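Long-range contacts in Ddb_g0293866 (Dictyostelium discoideum, PDB 5LW6), which binds ADP-ribose through the macrodomain described here and, as a whole protein, probably acts as a poly-ADP-ribose-binding sensor of DNA damage: residues L56-I61 and L96-E101; C143-T148 and I211-L216; N134-F139 and N160-E165; I76-I81 and K114-D119. All blocks are in the same frame, centred on the assembly; numbering follows the deposited sequence.

Contact 1: residues L56-I61 and L96-E101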
loop_
_atom_site.group_PDB
_atom_site.type_symbol
_atom_site.label_atom_id
_atom_site.label_comp_id
_atom_site.label_asym_id
_atom_site.label_seq_id
_atom_site.Cartn_x
_atom_site.Cartn_y
_atom_site.Cartn_z
ATOM N N LEU A 56 6.703 2.872 5.492
ATOM C CA LEU A 56 5.870 2.306 4.412
ATOM C C LEU A 56 5.535 3.334 3.375
ATOM O O LEU A 56 4.959 4.348 3.707
ATOM C CB LEU A 56 4.553 1.777 4.951
ATOM C CG LEU A 56 3.560 1.253 3.918
ATOM C CD1 LEU A 56 4.029 0.012 3.196
ATOM C CD2 LEU A 56 2.252 1.059 4.671
ATOM N N ALA A 57 5.831 3.006 2.104
ATOM C CA ALA A 57 5.405 3.754 0.962
ATOM C C ALA A 57 4.255 3.019 0.346
ATOM O O ALA A 57 4.353 1.813 0.111
ATOM C CB ALA A 57 6.526 3.865 -0.051
ATOM N N PHE A 58 3.124 3.706 0.150
ATOM C CA PHE A 58 1.927 2.971 -0.288
ATOM C C PHE A 58 1.108 3.838 -1.188
ATOM O O PHE A 58 1.209 5.025 -1.100
ATOM C CB PHE A 58 1.087 2.459 0.888
ATOM C CG PHE A 58 0.522 3.525 1.782
ATOM C CD1 PHE A 58 1.298 4.111 2.758
ATOM C CD2 PHE A 58 -0.791 3.908 1.651
ATOM C CE1 PHE A 58 0.776 5.099 3.584
ATOM C CE2 PHE A 58 -1.360 4.883 2.499
ATOM C CZ PHE A 58 -0.552 5.469 3.495
ATOM N N PRO A 59 0.364 3.221 -2.122
ATOM C CA PRO A 59 -0.489 3.992 -2.973
ATOM C C PRO A 59 -1.797 4.452 -2.283
ATOM O O PRO A 59 -2.137 3.977 -1.206
ATOM C CB PRO A 59 -0.744 3.005 -4.132
ATOM C CG PRO A 59 -0.870 1.723 -3.439
ATOM C CD PRO A 59 0.221 1.770 -2.361
ATOM N N PHE A 60 -2.457 5.442 -2.903
ATOM C CA PHE A 60 -3.799 5.892 -2.531
ATOM C C PHE A 60 -4.753 4.842 -3.092
ATOM O O PHE A 60 -5.170 4.876 -4.265
ATOM C CB PHE A 60 -3.984 7.283 -3.100
ATOM C CG PHE A 60 -5.240 8.001 -2.709
ATOM C CD1 PHE A 60 -6.000 7.616 -1.625
ATOM C CD2 PHE A 60 -5.603 9.207 -3.398
ATOM C CE1 PHE A 60 -7.105 8.335 -1.221
ATOM C CE2 PHE A 60 -6.757 9.917 -2.996
ATOM C CZ PHE A 60 -7.510 9.472 -1.931
ATOM N N ILE A 61 -5.007 3.843 -2.255
ATOM C CA ILE A 61 -5.507 2.555 -2.735
ATOM C C ILE A 61 -6.769 2.716 -3.567
ATOM O O ILE A 61 -7.700 3.402 -3.137
ATOM C CB ILE A 61 -5.696 1.571 -1.559
ATOM C CG1 ILE A 61 -4.398 1.515 -0.694
ATOM C CG2 ILE A 61 -6.279 0.264 -2.063
ATOM C CD1 ILE A 61 -4.552 0.558 0.474
ATOM N N LEU A 96 4.869 7.045 7.229
ATOM C CA LEU A 96 3.885 6.663 6.192
ATOM C C LEU A 96 3.984 7.655 5.055
ATOM O O LEU A 96 3.949 8.904 5.293
ATOM C CB LEU A 96 2.457 6.639 6.754
ATOM C CG LEU A 96 2.126 5.660 7.874
ATOM C CD1 LEU A 96 0.664 5.743 8.268
ATOM C CD2 LEU A 96 2.524 4.264 7.517
ATOM N N LYS A 97 4.199 7.163 3.849
ATOM C CA LYS A 97 4.282 7.996 2.667
ATOM C C LYS A 97 3.315 7.495 1.681
ATOM O O LYS A 97 3.482 6.402 1.122
ATOM C CB LYS A 97 5.694 8.021 2.068
ATOM C CG LYS A 97 6.701 8.535 3.103
ATOM C CD LYS A 97 8.022 8.959 2.477
ATOM C CE LYS A 97 8.985 9.503 3.546
ATOM N NZ LYS A 97 10.296 9.747 2.893
HETATM N N MSE A 98 2.302 8.295 1.417
HETATM C CA MSE A 98 1.263 7.851 0.510
HETATM C C MSE A 98 1.517 8.494 -0.822
HETATM O O MSE A 98 1.582 9.699 -0.980
HETATM C CB MSE A 98 -0.122 8.156 0.974
HETATM C CG MSE A 98 -1.190 7.587 0.072
HETATM SE SE MSE A 98 -3.009 7.892 0.790
HETATM C CE MSE A 98 -3.081 9.632 0.226
HETATM N N MSE A 99 1.590 7.685 -1.851
HETATM C CA MSE A 99 1.938 8.140 -3.174
HETATM C C MSE A 99 0.658 8.390 -3.939
HETATM O O MSE A 99 -0.134 7.503 -4.130
HETATM C CB MSE A 99 2.747 7.027 -3.894
HETATM C CG MSE A 99 4.021 6.737 -3.074
HETATM SE SE MSE A 99 5.119 5.308 -3.829
HETATM C CE MSE A 99 3.974 3.734 -3.276
ATOM N N VAL A 100 0.466 9.588 -4.430
ATOM C CA VAL A 100 -0.725 10.006 -5.138
ATOM C C VAL A 100 -0.372 10.446 -6.575
ATOM O O VAL A 100 0.526 11.275 -6.789
ATOM C CB VAL A 100 -1.467 11.156 -4.365
ATOM C CG1 VAL A 100 -2.638 11.680 -5.154
ATOM C CG2 VAL A 100 -1.834 10.750 -2.940
ATOM N N GLU A 101 -1.074 9.906 -7.571
ATOM C CA GLU A 101 -0.772 10.277 -8.941
ATOM C C GLU A 101 -1.178 11.735 -9.187
ATOM O O GLU A 101 -2.122 12.273 -8.579
ATOM C CB GLU A 101 -1.396 9.288 -9.910
ATOM C CG GLU A 101 -0.743 7.898 -9.819
ATOM C CD GLU A 101 -1.404 6.850 -10.716
ATOM O OE1 GLU A 101 -2.147 7.251 -11.650
ATOM O OE2 GLU A 101 -1.244 5.625 -10.430
HETATM O O HOH W 1 -1.738 6.039 -5.913
#
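The F58 ring carries M98 on one face, with CB of M98 4.0 Å from the ring centroid, while L96 CB meets the ring at its edge, in plane, 3.9 Å from F58 CE1. The F60 ring takes the far end of the same residue: CE of M98 lies over one face, 3.9 Å above the plane and offset toward the rim. Selenium stands obliquely to both rings, so the selenomethionine, substituted for methionine in this crystal, makes a Met-aromatic contact with each. Its chain runs straight through CB and CG and bends only at the last torsion (chi3 79°), which turns CE over F60. F58 holds CG between its backbone N and carbonyl carbon (chi1 62°), swinging the ring across toward the neighbouring strand. V100 CG2 touches F60 obliquely. Strands 55-59 and 95-101 are parallel neighbours in the central mixed sheet of the macrodomain, joined by helix 70-87 in a beta-alpha-beta crossover, and this face, bearing L56, F58, L96 and M98, is packed by I81 and S77 of that helix. Three backbone bonds fix the register: K97 N to L56 O, F58 N to K97 O, and M99 N to F58 O at 2.8 Å. Beyond P59, F60 N reaches M99 O only weakly at 3.3 Å, and a water that accepts from F60 N donates to M99 O. On the other face M99, also selenomethionine, bends at chi3 and lays CE on the backbone of F58, 3.5 Å from F58 N, with A57 CB beside it; K97 NZ bonds L141 O.

Contact 2: residues C143-T148 and I211-L216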
loop_
_atom_site.group_PDB
_atom_site.type_symbol
_atom_site.label_atom_id
_atom_site.label_comp_id
_atom_site.label_asym_id
_atom_site.label_seq_id
_atom_site.Cartn_x
_atom_site.Cartn_y
_atom_site.Cartn_z
ATOM N N CYS A 143 11.766 4.134 2.376
ATOM C CA CYS A 143 10.826 3.300 3.125
ATOM C C CYS A 143 11.249 1.863 2.990
ATOM O O CYS A 143 11.577 1.435 1.888
ATOM C CB CYS A 143 9.409 3.445 2.613
ATOM S SG CYS A 143 8.704 5.109 2.997
ATOM N N LYS A 144 11.260 1.138 4.102
ATOM C CA LYS A 144 11.629 -0.237 4.107
ATOM C C LYS A 144 10.573 -1.191 3.552
ATOM O O LYS A 144 10.909 -2.332 3.137
ATOM C CB LYS A 144 12.079 -0.666 5.508
ATOM C CG LYS A 144 13.393 -0.018 5.860
ATOM C CD LYS A 144 13.933 -0.656 7.136
ATOM C CE LYS A 144 15.126 0.149 7.724
ATOM N NZ LYS A 144 16.276 -0.281 6.902
ATOM N N LEU A 145 9.316 -0.728 3.529
ATOM C CA LEU A 145 8.214 -1.493 3.018
ATOM C C LEU A 145 7.582 -0.684 1.851
ATOM O O LEU A 145 7.350 0.488 1.960
ATOM C CB LEU A 145 7.114 -1.828 4.038
ATOM C CG LEU A 145 7.592 -2.649 5.253
ATOM C CD1 LEU A 145 8.107 -1.650 6.242
ATOM C CD2 LEU A 145 6.442 -3.473 5.846
ATOM N N PHE A 146 7.384 -1.360 0.728
ATOM C CA PHE A 146 6.861 -0.716 -0.480
ATOM C C PHE A 146 5.640 -1.509 -0.927
ATOM O O PHE A 146 5.776 -2.684 -1.219
ATOM C CB PHE A 146 7.913 -0.691 -1.586
ATOM C CG PHE A 146 7.488 0.117 -2.787
ATOM C CD1 PHE A 146 6.718 -0.443 -3.796
ATOM C CD2 PHE A 146 7.775 1.431 -2.866
ATOM C CE1 PHE A 146 6.268 0.286 -4.884
ATOM C CE2 PHE A 146 7.384 2.188 -3.950
ATOM C CZ PHE A 146 6.600 1.669 -4.942
ATOM N N ALA A 147 4.483 -0.854 -0.972
ATOM C CA ALA A 147 3.201 -1.485 -1.327
ATOM C C ALA A 147 2.842 -1.111 -2.745
ATOM O O ALA A 147 3.017 0.069 -3.181
ATOM C CB ALA A 147 2.116 -1.035 -0.420
ATOM N N THR A 148 2.293 -2.098 -3.455
ATOM C CA THR A 148 1.801 -1.939 -4.818
ATOM C C THR A 148 0.443 -2.609 -4.977
ATOM O O THR A 148 0.220 -3.678 -4.438
ATOM C CB THR A 148 2.847 -2.518 -5.827
ATOM O OG1 THR A 148 2.464 -2.230 -7.170
ATOM C CG2 THR A 148 3.055 -3.984 -5.675
ATOM N N ILE A 211 14.674 -1.036 0.218
ATOM C CA ILE A 211 13.379 -1.737 0.398
ATOM C C ILE A 211 13.648 -3.135 0.852
ATOM O O ILE A 211 14.401 -3.909 0.171
ATOM C CB ILE A 211 12.510 -1.702 -0.889
ATOM C CG1 ILE A 211 12.046 -0.260 -1.222
ATOM C CG2 ILE A 211 11.319 -2.627 -0.718
ATOM C CD1 ILE A 211 11.648 0.012 -2.674
ATOM N N ASP A 212 13.044 -3.540 1.966
ATOM C CA ASP A 212 13.125 -4.922 2.458
ATOM C C ASP A 212 11.977 -5.819 2.114
ATOM O O ASP A 212 12.158 -7.050 2.039
ATOM C CB ASP A 212 13.285 -4.938 3.966
ATOM C CG ASP A 212 14.611 -4.321 4.408
ATOM O OD1 ASP A 212 15.584 -4.330 3.618
ATOM O OD2 ASP A 212 14.648 -3.768 5.539
ATOM N N ILE A 213 10.776 -5.231 1.976
ATOM C CA ILE A 213 9.552 -5.969 1.787
ATOM C C ILE A 213 8.706 -5.251 0.753
ATOM O O ILE A 213 8.509 -4.063 0.842
ATOM C CB ILE A 213 8.728 -6.101 3.126
ATOM C CG1 ILE A 213 9.498 -6.831 4.215
ATOM C CG2 ILE A 213 7.336 -6.729 2.852
ATOM C CD1 ILE A 213 9.072 -6.381 5.581
ATOM N N VAL A 214 8.218 -5.977 -0.236
ATOM C CA VAL A 214 7.214 -5.520 -1.226
ATOM C C VAL A 214 5.853 -6.156 -0.867
ATOM O O VAL A 214 5.781 -7.336 -0.624
ATOM C CB VAL A 214 7.626 -5.881 -2.704
ATOM C CG1 VAL A 214 6.467 -5.581 -3.647
ATOM C CG2 VAL A 214 8.891 -5.129 -3.085
ATOM N N ILE A 215 4.845 -5.358 -0.762
ATOM C CA ILE A 215 3.547 -5.827 -0.324
ATOM C C ILE A 215 2.568 -5.623 -1.484
ATOM O O ILE A 215 2.373 -4.519 -2.017
ATOM C CB ILE A 215 3.048 -5.009 0.899
ATOM C CG1 ILE A 215 4.025 -5.053 2.062
ATOM C CG2 ILE A 215 1.622 -5.425 1.275
ATOM C CD1 ILE A 215 3.698 -4.079 3.194
ATOM N N LEU A 216 1.932 -6.714 -1.905
ATOM C CA LEU A 216 0.977 -6.639 -2.955
ATOM C C LEU A 216 -0.378 -6.420 -2.281
ATOM O O LEU A 216 -0.748 -7.164 -1.416
ATOM C CB LEU A 216 0.965 -8.017 -3.664
ATOM C CG LEU A 216 2.294 -8.444 -4.295
ATOM C CD1 LEU A 216 2.056 -9.689 -5.119
ATOM C CD2 LEU A 216 2.860 -7.451 -5.258
HETATM O O HOH W 2 16.573 -3.209 7.124
HETATM O O HOH W 3 16.520 -1.359 4.097
#
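L145-T148 and I213-L216 run parallel, their short axes 23° apart and 4.6 Å at closest approach, tied by F146 N to I213 O, I215 N to F146 O and T148 N to I215 O. Just before the strands, K144 O accepts two donors, D212 N at 2.7 Å and I213 N at 3.1 Å, and so pins both chains where the pairing starts. K144 and D212 lie side by side, with K144 CD against D212 OD2; their charges stay beyond salt-bridge range, NZ to OD2 being 4.1 Å, and two waters join them, one to each carboxylate oxygen. On one face of the sheet L145 CD2 fits between the CD1 methyls of I213 and I215, 3.9 Å from each, lying alongside I213 and crossing I215. On the other, I211 CD1 meets F146 at CB, 4.0 Å away, and slants toward its ring. T148 places CG2 between its backbone N and carbonyl carbon, which sets this methyl unusually tight against L216 CD2, at 3.5 Å, and leaves OG1 for a weak bond with N160 ND2. Strand 55-59 flanks strand 145-149, strand 189-193 pairs antiparallel with strand 213-217, helix 237-253 packs L248 and L252 on the face of L145, A147 and I215, and F139 meets the F146 ring on the opposite face.

Contact 3: residues N134-F139 and N160-E165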
loop_
_atom_site.group_PDB
_atom_site.type_symbol
_atom_site.label_atom_id
_atom_site.label_comp_id
_atom_site.label_asym_id
_atom_site.label_seq_id
_atom_site.Cartn_x
_atom_site.Cartn_y
_atom_site.Cartn_z
ATOM N N ASN A 134 3.937 4.131 -12.879
ATOM C CA ASN A 134 5.232 3.523 -13.236
ATOM C C ASN A 134 6.413 4.490 -13.107
ATOM O O ASN A 134 7.480 4.144 -13.507
ATOM C CB ASN A 134 5.173 2.913 -14.640
ATOM C CG ASN A 134 4.340 1.625 -14.655
ATOM O OD1 ASN A 134 3.325 1.536 -15.342
ATOM N ND2 ASN A 134 4.736 0.693 -13.906
ATOM N N SER A 135 6.204 5.643 -12.496
ATOM C CA SER A 135 7.264 6.646 -12.408
ATOM C C SER A 135 8.432 6.204 -11.582
ATOM O O SER A 135 8.237 5.673 -10.521
ATOM C CB SER A 135 6.779 7.955 -11.719
ATOM O OG SER A 135 5.883 8.617 -12.558
ATOM N N LEU A 136 9.658 6.560 -12.009
ATOM C CA LEU A 136 10.803 6.139 -11.235
ATOM C C LEU A 136 10.968 6.833 -9.921
ATOM O O LEU A 136 11.654 6.300 -9.000
ATOM C CB LEU A 136 12.115 6.230 -12.050
ATOM C CG LEU A 136 12.314 5.060 -13.019
ATOM C CD1 LEU A 136 13.543 5.311 -13.884
ATOM C CD2 LEU A 136 12.509 3.740 -12.293
ATOM N N GLU A 137 10.394 8.035 -9.798
ATOM C CA GLU A 137 10.528 8.831 -8.562
ATOM C C GLU A 137 9.929 8.157 -7.346
ATOM O O GLU A 137 10.215 8.492 -6.243
ATOM C CB GLU A 137 9.840 10.196 -8.781
ATOM C CG GLU A 137 8.335 9.986 -9.090
ATOM C CD GLU A 137 7.509 11.244 -9.359
ATOM O OE1 GLU A 137 7.459 12.143 -8.430
ATOM O OE2 GLU A 137 6.874 11.297 -10.458
ATOM N N GLN A 138 9.095 7.153 -7.532
ATOM C CA GLN A 138 8.443 6.495 -6.411
ATOM C C GLN A 138 9.268 5.535 -5.577
ATOM O O GLN A 138 8.886 5.179 -4.489
ATOM C CB GLN A 138 7.239 5.754 -6.946
ATOM C CG GLN A 138 7.449 4.425 -7.557
ATOM C CD GLN A 138 6.143 3.941 -8.237
ATOM O OE1 GLN A 138 5.236 3.426 -7.572
ATOM N NE2 GLN A 138 6.030 4.185 -9.535
ATOM N N PHE A 139 10.441 5.159 -6.054
ATOM C CA PHE A 139 11.144 4.043 -5.459
ATOM C C PHE A 139 12.204 4.419 -4.408
ATOM O O PHE A 139 12.529 3.585 -3.564
ATOM C CB PHE A 139 11.767 3.242 -6.592
ATOM C CG PHE A 139 10.734 2.632 -7.469
ATOM C CD1 PHE A 139 9.843 1.701 -6.995
ATOM C CD2 PHE A 139 10.622 3.024 -8.767
ATOM C CE1 PHE A 139 8.887 1.186 -7.824
ATOM C CE2 PHE A 139 9.622 2.573 -9.586
ATOM C CZ PHE A 139 8.744 1.624 -9.087
ATOM N N ASN A 160 2.150 -1.845 -12.557
ATOM C CA ASN A 160 3.379 -2.056 -11.740
ATOM C C ASN A 160 4.465 -2.767 -12.510
ATOM O O ASN A 160 5.370 -3.329 -11.958
ATOM C CB ASN A 160 3.055 -2.716 -10.401
ATOM C CG ASN A 160 2.467 -4.090 -10.536
ATOM O OD1 ASN A 160 2.559 -4.726 -11.590
ATOM N ND2 ASN A 160 1.900 -4.577 -9.460
ATOM N N LYS A 161 4.410 -2.630 -13.818
ATOM C CA LYS A 161 5.450 -3.157 -14.688
ATOM C C LYS A 161 6.832 -2.732 -14.284
ATOM O O LYS A 161 7.753 -3.530 -14.229
ATOM C CB LYS A 161 5.113 -2.673 -16.128
ATOM C CG LYS A 161 6.130 -3.060 -17.201
ATOM C CD LYS A 161 5.628 -2.521 -18.542
ATOM C CE LYS A 161 6.383 -3.114 -19.759
ATOM N NZ LYS A 161 7.835 -2.924 -19.642
ATOM N N GLN A 162 6.981 -1.469 -13.930
ATOM C CA GLN A 162 8.356 -0.909 -13.655
ATOM C C GLN A 162 8.951 -1.506 -12.415
ATOM O O GLN A 162 10.082 -1.927 -12.408
ATOM C CB GLN A 162 8.307 0.600 -13.557
ATOM C CG GLN A 162 9.579 1.284 -13.190
ATOM C CD GLN A 162 10.669 1.070 -14.234
ATOM O OE1 GLN A 162 10.453 1.211 -15.443
ATOM N NE2 GLN A 162 11.825 0.658 -13.769
ATOM N N LEU A 163 8.109 -1.614 -11.372
ATOM C CA LEU A 163 8.488 -2.342 -10.180
ATOM C C LEU A 163 8.956 -3.773 -10.475
ATOM O O LEU A 163 10.008 -4.165 -10.026
ATOM C CB LEU A 163 7.358 -2.309 -9.169
ATOM C CG LEU A 163 7.551 -3.147 -7.923
ATOM C CD1 LEU A 163 8.583 -2.529 -6.949
ATOM C CD2 LEU A 163 6.208 -3.364 -7.256
ATOM N N TYR A 164 8.164 -4.508 -11.235
ATOM C CA TYR A 164 8.447 -5.907 -11.542
ATOM C C TYR A 164 9.725 -6.038 -12.366
ATOM O O TYR A 164 10.495 -6.921 -12.074
ATOM C CB TYR A 164 7.258 -6.559 -12.252
ATOM C CG TYR A 164 6.254 -7.127 -11.268
ATOM C CD1 TYR A 164 5.442 -6.324 -10.474
ATOM C CD2 TYR A 164 6.167 -8.501 -11.031
ATOM C CE1 TYR A 164 4.580 -6.876 -9.560
ATOM C CE2 TYR A 164 5.308 -9.031 -10.117
ATOM C CZ TYR A 164 4.515 -8.232 -9.358
ATOM O OH TYR A 164 3.686 -8.763 -8.381
ATOM N N GLU A 165 9.987 -5.098 -13.288
ATOM C CA GLU A 165 11.256 -5.142 -14.027
ATOM C C GLU A 165 12.464 -4.984 -13.132
ATOM O O GLU A 165 13.470 -5.651 -13.294
ATOM C CB GLU A 165 11.193 -4.127 -15.116
ATOM C CG GLU A 165 10.305 -4.769 -16.136
ATOM C CD GLU A 165 9.857 -3.939 -17.296
ATOM O OE1 GLU A 165 8.913 -4.441 -17.938
ATOM O OE2 GLU A 165 10.391 -2.845 -17.601
#
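Helix 161-167 starts beside N134, whose CB lies 4.0 Å from Q162 CB. N160, just before the helix, occupies its N-cap position without a capping bond from its side chain; OD1 instead accepts from T157 N. K161 adds little across the contact, its NZ folding back over the helix surface into a salt bridge with E165, whose OE1 uses its syn lone pair. Q162 carries the centre. With CG anti to the backbone N (chi1 176°), it sets CG 3.6 Å from N134 O and 3.8 Å from F139 CE2; the bend at chi2 (63°) then turns the amide toward L136, which it crosses at about a right angle, NE2 3.5 Å from the methyl CD2. The contact thus joins the loop between strands 125-130 and 145-149, with its short 3-10 turn, to the first turn of the helix that follows strand 145-149. L163 comes next, its CD1 3.8 Å from F139 CE1 in an oblique approach to the ring. Q138 CG sits over the centre of one F139 ring face, and Q138 NE2 donates to S135 O at 2.8 Å. An alanine in place of F139 is likely to leave a gap beside L163 and deprive Q162 CG and Q138 CG of the ring they pack on. L205 of helix 204-207 touches both F139 and L163.

Contact 4: residues I76-I81 and K114-D119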
loop_
_atom_site.group_PDB
_atom_site.type_symbol
_atom_site.label_atom_id
_atom_site.label_comp_id
_atom_site.label_asym_id
_atom_site.label_seq_id
_atom_site.Cartn_x
_atom_site.Cartn_y
_atom_site.Cartn_z
ATOM N N ILE A 76 -12.054 7.149 3.641
ATOM C CA ILE A 76 -11.632 5.857 4.181
ATOM C C ILE A 76 -10.126 5.875 4.463
ATOM O O ILE A 76 -9.720 5.520 5.545
ATOM C CB ILE A 76 -11.994 4.724 3.234
ATOM C CG1 ILE A 76 -13.480 4.480 3.266
ATOM C CG2 ILE A 76 -11.261 3.415 3.573
ATOM C CD1 ILE A 76 -13.961 3.734 2.061
ATOM N N SER A 77 -9.326 6.326 3.502
ATOM C CA SER A 77 -7.912 6.405 3.610
ATOM C C SER A 77 -7.545 7.269 4.832
ATOM O O SER A 77 -6.740 6.888 5.693
ATOM C CB SER A 77 -7.357 7.146 2.321
ATOM O OG SER A 77 -5.989 7.217 2.415
ATOM N N ALA A 78 -8.080 8.484 4.872
ATOM C CA ALA A 78 -7.700 9.444 5.936
ATOM C C ALA A 78 -8.069 8.893 7.301
ATOM O O ALA A 78 -7.311 8.993 8.264
ATOM C CB ALA A 78 -8.382 10.789 5.770
ATOM N N ASN A 79 -9.280 8.346 7.391
ATOM C CA ASN A 79 -9.723 7.817 8.636
ATOM C C ASN A 79 -8.867 6.598 9.090
ATOM O O ASN A 79 -8.541 6.468 10.272
ATOM C CB ASN A 79 -11.244 7.517 8.597
ATOM C CG ASN A 79 -12.116 8.793 8.867
ATOM O OD1 ASN A 79 -13.302 8.820 8.504
ATOM N ND2 ASN A 79 -11.549 9.843 9.482
ATOM N N ALA A 80 -8.518 5.685 8.179
ATOM C CA ALA A 80 -7.769 4.514 8.507
ATOM C C ALA A 80 -6.353 4.934 8.964
ATOM O O ALA A 80 -5.784 4.378 9.911
ATOM C CB ALA A 80 -7.671 3.565 7.328
ATOM N N ILE A 81 -5.800 5.936 8.280
ATOM C CA ILE A 81 -4.463 6.393 8.555
ATOM C C ILE A 81 -4.431 6.999 9.958
ATOM O O ILE A 81 -3.509 6.755 10.758
ATOM C CB ILE A 81 -3.947 7.400 7.475
ATOM C CG1 ILE A 81 -3.569 6.612 6.175
ATOM C CG2 ILE A 81 -2.697 8.186 7.941
ATOM C CD1 ILE A 81 -3.503 7.461 4.913
ATOM N N LYS A 114 -6.767 17.135 5.591
ATOM C CA LYS A 114 -6.635 18.001 6.751
ATOM C C LYS A 114 -7.883 18.025 7.604
ATOM O O LYS A 114 -7.798 17.974 8.838
ATOM C CB LYS A 114 -6.385 19.444 6.337
ATOM C CG LYS A 114 -4.996 19.780 5.924
ATOM C CD LYS A 114 -4.871 21.298 5.619
ATOM C CE LYS A 114 -3.465 21.679 5.121
ATOM N NZ LYS A 114 -3.379 23.144 4.904
ATOM N N LYS A 115 -9.029 17.983 6.960
ATOM C CA LYS A 115 -10.296 18.020 7.641
ATOM C C LYS A 115 -10.505 16.747 8.459
ATOM O O LYS A 115 -10.879 16.813 9.628
ATOM C CB LYS A 115 -11.404 18.221 6.612
ATOM C CG LYS A 115 -12.809 18.117 7.127
ATOM C CD LYS A 115 -13.852 17.983 5.980
ATOM C CE LYS A 115 -15.283 18.249 6.515
ATOM N NZ LYS A 115 -16.488 17.950 5.645
ATOM N N HIS A 116 -10.177 15.597 7.885
ATOM C CA HIS A 116 -10.261 14.335 8.624
ATOM C C HIS A 116 -9.281 14.191 9.748
ATOM O O HIS A 116 -9.483 13.408 10.621
ATOM C CB HIS A 116 -10.134 13.140 7.631
ATOM C CG HIS A 116 -11.345 12.982 6.791
ATOM N ND1 HIS A 116 -11.485 13.530 5.529
ATOM C CD2 HIS A 116 -12.526 12.387 7.073
ATOM C CE1 HIS A 116 -12.707 13.288 5.079
ATOM N NE2 HIS A 116 -13.351 12.620 6.004
ATOM N N PHE A 117 -8.177 14.959 9.742
ATOM C CA PHE A 117 -7.217 14.924 10.760
ATOM C C PHE A 117 -7.451 16.013 11.798
ATOM O O PHE A 117 -6.619 16.201 12.669
ATOM C CB PHE A 117 -5.795 15.139 10.200
ATOM C CG PHE A 117 -5.339 14.107 9.215
ATOM C CD1 PHE A 117 -5.828 12.784 9.304
ATOM C CD2 PHE A 117 -4.385 14.433 8.251
ATOM C CE1 PHE A 117 -5.401 11.845 8.405
ATOM C CE2 PHE A 117 -3.936 13.489 7.344
ATOM C CZ PHE A 117 -4.456 12.167 7.438
ATOM N N ASN A 118 -8.557 16.738 11.693
ATOM C CA ASN A 118 -8.936 17.711 12.685
ATOM C C ASN A 118 -7.903 18.790 12.868
ATOM O O ASN A 118 -7.629 19.237 13.997
ATOM C CB ASN A 118 -9.267 17.009 14.013
ATOM C CG ASN A 118 -10.332 15.942 13.844
ATOM O OD1 ASN A 118 -10.111 14.750 14.074
ATOM N ND2 ASN A 118 -11.497 16.372 13.390
ATOM N N ASP A 119 -7.293 19.179 11.743
ATOM C CA ASP A 119 -6.169 20.146 11.702
ATOM C C ASP A 119 -4.940 19.773 12.516
ATOM O O ASP A 119 -4.182 20.660 12.931
ATOM C CB ASP A 119 -6.637 21.617 12.027
ATOM C CG ASP A 119 -7.365 22.275 10.854
ATOM O OD1 ASP A 119 -6.824 22.247 9.729
ATOM O OD2 ASP A 119 -8.524 22.772 11.028
#
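A78 CB presses against H116 CB at 3.5 Å, the close point where helix 70-87 meets the last turn of helix 107-116. The small alanine lets the two backbones come near, A78 CA lying 6.1 Å from H116 CA. Beside it F117, the first residue to leave helical geometry, points its ring edge at the carbonyl of A78: O is 3.4 Å from CE1 and near the ring plane. The same CE1 touches A78 CB, and I81 CG2 meets CZ obliquely and more loosely at 4.4 Å. This side is buried, with F113 also packing on A78 and W121 meeting the F117 ring edge to face. The other side thins toward solvent. There the exposed N79 crosses H116 at about a right angle, its amide plane 82° from the imidazole plane and ND2 3.6 Å from CD2. H116 holds CG anti to its carbonyl carbon (chi1 -72°), which, with the ring turned at chi2 94°, lets ND1 reach back to bond S112 O of its own helix. A glycine at H116 would probably leave A78 CB without the CB it packs on across the contact and S112 O without its imidazole mate. Past F117 the chain turns away in a Schellman motif, N118 as C-prime residue, with D119 N bonded to K114 O and N118 N to K115 O. No hydrogen bond links the two segments: carbon contacts, a ring edge against a carbonyl oxygen and an amide across an imidazole join them, while each keeps its backbone bonds to its own side.

How the contacts relate
Contacts 1 and 2 form the core: both pair parallel strands of one sheet, and they meet where A57 bonds to L145 and A147, so strands 95-101, 55-59, 145-149 and 213-217 follow one another across it. Contacts 3 and 4 lie farther out, about 27 Å apart between centres and on opposite sides of the chain's centre; contact 4 is still largely buried, contact 3 only partly. Contact 4 shares helix 70-87 with the crossover of contact 1, whose F58, F60 and M98 rest on I81 and S77; contact 3 leans on contact 2 through L163 against T148. Backbone hydrogen bonds dominate the sheet contacts, whereas the outer two rely on side-chain packing, with N79 in contact 4, and L136 and K161 in contact 3, on the exposed side.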